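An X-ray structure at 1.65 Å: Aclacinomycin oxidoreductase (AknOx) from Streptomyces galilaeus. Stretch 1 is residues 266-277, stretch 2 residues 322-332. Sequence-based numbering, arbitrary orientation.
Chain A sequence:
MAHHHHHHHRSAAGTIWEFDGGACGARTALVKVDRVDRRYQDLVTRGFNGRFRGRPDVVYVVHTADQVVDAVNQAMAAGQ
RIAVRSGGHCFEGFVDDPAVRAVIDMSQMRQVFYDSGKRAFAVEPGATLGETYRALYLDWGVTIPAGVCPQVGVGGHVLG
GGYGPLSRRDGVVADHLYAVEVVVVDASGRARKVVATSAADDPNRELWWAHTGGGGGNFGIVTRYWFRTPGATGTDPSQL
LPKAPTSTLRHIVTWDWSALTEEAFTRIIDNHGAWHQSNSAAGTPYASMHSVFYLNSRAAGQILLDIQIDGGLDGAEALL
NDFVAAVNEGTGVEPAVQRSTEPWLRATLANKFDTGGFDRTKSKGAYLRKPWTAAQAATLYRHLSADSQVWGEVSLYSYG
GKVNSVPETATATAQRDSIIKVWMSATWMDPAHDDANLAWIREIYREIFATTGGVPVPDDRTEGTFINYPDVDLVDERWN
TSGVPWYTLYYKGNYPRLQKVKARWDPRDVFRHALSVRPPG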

# COMPACT_ATOMS: atom_id res chain seq x y z
N THR A 266 22.48 -14.98 -6.66
CA THR A 266 23.11 -13.67 -6.57
C THR A 266 23.27 -13.03 -7.93
O THR A 266 23.09 -11.82 -8.10
N ARG A 267 23.63 -13.79 -8.98
CA ARG A 267 23.65 -13.14 -10.29
C ARG A 267 22.26 -12.61 -10.66
O ARG A 267 22.17 -11.53 -11.23
N ILE A 268 21.24 -13.38 -10.32
CA ILE A 268 19.85 -13.04 -10.56
C ILE A 268 19.50 -11.77 -9.80
O ILE A 268 18.97 -10.81 -10.36
N ILE A 269 19.83 -11.78 -8.51
CA ILE A 269 19.63 -10.57 -7.71
C ILE A 269 20.37 -9.39 -8.32
O ILE A 269 19.80 -8.33 -8.58
N ASP A 270 21.67 -9.57 -8.54
CA ASP A 270 22.49 -8.45 -9.00
C ASP A 270 22.05 -8.00 -10.39
O ASP A 270 22.02 -6.79 -10.65
N ASN A 271 21.71 -8.99 -11.22
CA ASN A 271 21.17 -8.68 -12.54
C ASN A 271 19.85 -7.90 -12.45
O ASN A 271 19.73 -6.86 -13.10
N HIS A 272 18.89 -8.37 -11.67
CA HIS A 272 17.61 -7.67 -11.49
C HIS A 272 17.82 -6.21 -11.10
O HIS A 272 17.25 -5.31 -11.73
N GLY A 273 18.60 -6.00 -10.04
CA GLY A 273 18.89 -4.70 -9.50
C GLY A 273 19.67 -3.78 -10.41
O GLY A 273 19.41 -2.57 -10.44
N ALA A 274 20.65 -4.27 -11.19
CA ALA A 274 21.31 -3.36 -12.12
C ALA A 274 20.34 -2.84 -13.19
O ALA A 274 20.50 -1.69 -13.61
N TRP A 275 19.38 -3.65 -13.63
CA TRP A 275 18.44 -3.29 -14.70
C TRP A 275 17.49 -2.20 -14.22
O TRP A 275 17.23 -1.20 -14.90
N HIS A 276 16.95 -2.45 -12.98
CA HIS A 276 16.02 -1.46 -12.42
C HIS A 276 16.67 -0.10 -12.25
O HIS A 276 16.01 0.92 -12.40
N GLN A 277 17.97 -0.09 -11.95
CA GLN A 277 18.62 1.21 -11.78
C GLN A 277 18.75 1.89 -13.13
O GLN A 277 18.81 3.11 -13.22
N ASP A 322 13.38 -9.52 -23.42
CA ASP A 322 14.66 -8.81 -23.33
C ASP A 322 15.01 -8.53 -21.87
O ASP A 322 16.17 -8.54 -21.47
N PHE A 323 13.99 -8.29 -21.05
CA PHE A 323 14.18 -8.04 -19.62
C PHE A 323 14.60 -9.33 -18.92
O PHE A 323 15.67 -9.35 -18.30
N VAL A 324 13.84 -10.40 -19.02
CA VAL A 324 14.27 -11.63 -18.35
C VAL A 324 15.63 -12.09 -18.88
O VAL A 324 16.42 -12.64 -18.13
N ALA A 325 15.89 -11.84 -20.16
CA ALA A 325 17.21 -12.21 -20.68
C ALA A 325 18.28 -11.41 -19.95
O ALA A 325 19.43 -11.83 -19.78
N ALA A 326 17.91 -10.22 -19.48
CA ALA A 326 18.89 -9.44 -18.69
C ALA A 326 18.95 -10.00 -17.27
O ALA A 326 20.00 -10.06 -16.64
N VAL A 327 17.82 -10.44 -16.75
CA VAL A 327 17.73 -10.95 -15.39
C VAL A 327 18.59 -12.17 -15.14
O VAL A 327 19.23 -12.33 -14.10
N ASN A 328 18.63 -13.12 -16.08
CA ASN A 328 19.44 -14.30 -15.69
C ASN A 328 20.60 -14.47 -16.66
O ASN A 328 21.03 -15.59 -16.94
N GLU A 329 21.11 -13.35 -17.17
CA GLU A 329 22.23 -13.45 -18.11
C GLU A 329 23.40 -14.24 -17.55
O GLU A 329 23.84 -15.23 -18.15
N GLY A 330 23.95 -13.87 -16.39
CA GLY A 330 25.13 -14.61 -15.93
C GLY A 330 24.79 -15.83 -15.10
O GLY A 330 25.61 -16.29 -14.32
N THR A 331 23.58 -16.35 -15.25
CA THR A 331 23.06 -17.40 -14.39
C THR A 331 23.49 -18.77 -14.87
O THR A 331 23.94 -18.99 -15.99
N GLY A 332 23.36 -19.75 -13.97
CA GLY A 332 23.70 -21.11 -14.36
C GLY A 332 22.46 -21.92 -14.67
O GLY A 332 22.59 -23.03 -15.18

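Two helices, 266-277 and 322-327, approach to 8.9 Å between axes, with their N-to-C directions at 132°. Along stretch 2 the contact runs from an aromatic pair, through a backbone carbonyl, to a turn.

Asp322 makes no contact; its side chain leads away. Phe323 does the first real work. Its CA-to-CB bond points sideways, yet the t rotamer (chi1 162°) brings the ring to Trp275, itself t and directed toward the partner. Phe323 CD2 lies over one face of the indole, 3.5 Å from Trp275 CE2, with the six-membered ring and the phenyl at 41° and their centroids 4.4 Å apart, an oblique pairing. His276, m, adds its CE1 at 4.2 Å from Phe323 CZ; its ND1 donates to the backbone O of His272 (2.9 Å), which ties the imidazole to its own helix.

Val324 points away and Ala325 is out of reach. Ala326 points in, and its small methyl sits 3.9 Å from the indole, CB to Trp275 CD1. Val327 turns its CB away, but its t rotamer still leaves CG2 4.4 Å from His272 CA. Its backbone matters more: near the helix end, Val327 O accepts a hydrogen bond from Asn271 ND2 at 3.0 Å, the one hydrogen bond across the contact. Asn271, m, points toward stretch 2 to make it.

Asn328 leaves helical geometry and opens a type I turn to Thr331. Its p side chain leads away, although CB remains 4.3 Å from Ile268 CG1. Glu329 barely participates. At Gly330, O is 3.3 Å from Arg267 CD, and a CB there would fall equally near that carbon, a tight fit that the absent side chain avoids. Thr331, m, closes the turn with OG1 3.7 Å from Ile268 CG1, while Gly332 touches nothing.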

# COMPACT_ATOMS: atom_id res chain seq x y z
CB THR A 266 24.49 -13.76 -5.88
OG1 THR A 266 24.31 -13.97 -4.48
CG2 THR A 266 25.26 -12.46 -6.03
CB ARG A 267 24.10 -14.11 -11.39
CG ARG A 267 25.43 -14.75 -11.04
CD ARG A 267 26.52 -14.17 -11.92
NE ARG A 267 27.21 -13.07 -11.24
CZ ARG A 267 28.50 -12.83 -11.42
NH1 ARG A 267 29.08 -11.81 -10.78
NH2 ARG A 267 29.21 -13.60 -12.24
CB ILE A 268 18.92 -14.20 -10.16
CG1 ILE A 268 18.75 -15.26 -11.25
CG2 ILE A 268 17.54 -13.72 -9.71
CD1 ILE A 268 17.99 -16.49 -10.79
CB ILE A 269 20.11 -10.77 -6.25
CG1 ILE A 269 19.20 -11.70 -5.45
CG2 ILE A 269 20.28 -9.42 -5.57
CD1 ILE A 269 17.82 -11.18 -5.17
CB ASP A 270 23.97 -8.84 -8.98
CG ASP A 270 24.46 -9.05 -7.55
OD1 ASP A 270 23.77 -8.61 -6.61
OD2 ASP A 270 25.54 -9.67 -7.38
CB ASN A 271 20.98 -9.98 -13.34
CG ASN A 271 22.26 -10.54 -13.91
OD1 ASN A 271 23.37 -10.03 -13.73
ND2 ASN A 271 22.12 -11.64 -14.66
CB HIS A 272 16.75 -8.41 -10.47
CG HIS A 272 15.57 -7.73 -9.88
ND1 HIS A 272 14.29 -8.06 -10.27
CD2 HIS A 272 15.40 -6.77 -8.94
CE1 HIS A 272 13.39 -7.35 -9.60
NE2 HIS A 272 14.05 -6.54 -8.79
CB ALA A 274 22.51 -4.00 -12.80
CB TRP A 275 17.65 -4.52 -15.14
CG TRP A 275 16.69 -4.35 -16.28
CD1 TRP A 275 16.93 -4.62 -17.60
CD2 TRP A 275 15.33 -3.87 -16.22
NE1 TRP A 275 15.82 -4.35 -18.36
CE2 TRP A 275 14.82 -3.89 -17.55
CE3 TRP A 275 14.48 -3.43 -15.20
CZ2 TRP A 275 13.53 -3.48 -17.85
CZ3 TRP A 275 13.20 -3.03 -15.51
CH2 TRP A 275 12.72 -3.05 -16.82
CB HIS A 276 15.43 -1.97 -11.10
CG HIS A 276 14.33 -2.94 -11.35
ND1 HIS A 276 14.53 -4.29 -11.58
CD2 HIS A 276 12.99 -2.74 -11.43
CE1 HIS A 276 13.37 -4.87 -11.77
NE2 HIS A 276 12.42 -3.96 -11.69
CB GLN A 277 19.97 1.04 -11.10
CG GLN A 277 20.70 2.32 -10.73
CD GLN A 277 22.17 2.09 -10.41
OE1 GLN A 277 22.54 1.04 -9.89
NE2 GLN A 277 23.03 3.06 -10.71
CB ASP A 322 14.64 -7.51 -24.12
CG ASP A 322 15.03 -7.65 -25.58
OD1 ASP A 322 15.24 -8.77 -26.08
OD2 ASP A 322 15.14 -6.61 -26.26
CB PHE A 323 12.92 -7.45 -19.02
CG PHE A 323 12.78 -7.51 -17.50
CD1 PHE A 323 11.59 -7.98 -16.95
CD2 PHE A 323 13.79 -7.09 -16.65
CE1 PHE A 323 11.40 -8.03 -15.58
CE2 PHE A 323 13.62 -7.15 -15.28
CZ PHE A 323 12.43 -7.63 -14.75
CB VAL A 324 13.26 -12.77 -18.47
CG1 VAL A 324 11.82 -12.27 -18.36
CG2 VAL A 324 13.45 -13.52 -19.78
CB ALA A 325 17.27 -12.03 -22.18
CB ALA A 326 18.54 -7.97 -18.69
CB VAL A 327 16.25 -11.27 -15.09
CG1 VAL A 327 16.06 -12.36 -14.06
CG2 VAL A 327 15.58 -9.98 -14.64
CB ASN A 328 18.61 -15.56 -15.51
CG ASN A 328 18.05 -16.29 -16.70
OD1 ASN A 328 17.12 -15.78 -17.34
ND2 ASN A 328 18.58 -17.47 -17.00
CB GLU A 329 22.76 -12.07 -18.53
CG GLU A 329 23.32 -12.12 -19.95
CD GLU A 329 24.81 -12.30 -20.05
OE1 GLU A 329 25.29 -12.73 -21.12
OE2 GLU A 329 25.54 -12.01 -19.06
CB THR A 331 21.53 -17.28 -14.34
OG1 THR A 331 21.25 -15.93 -13.88
CG2 THR A 331 20.86 -18.21 -13.35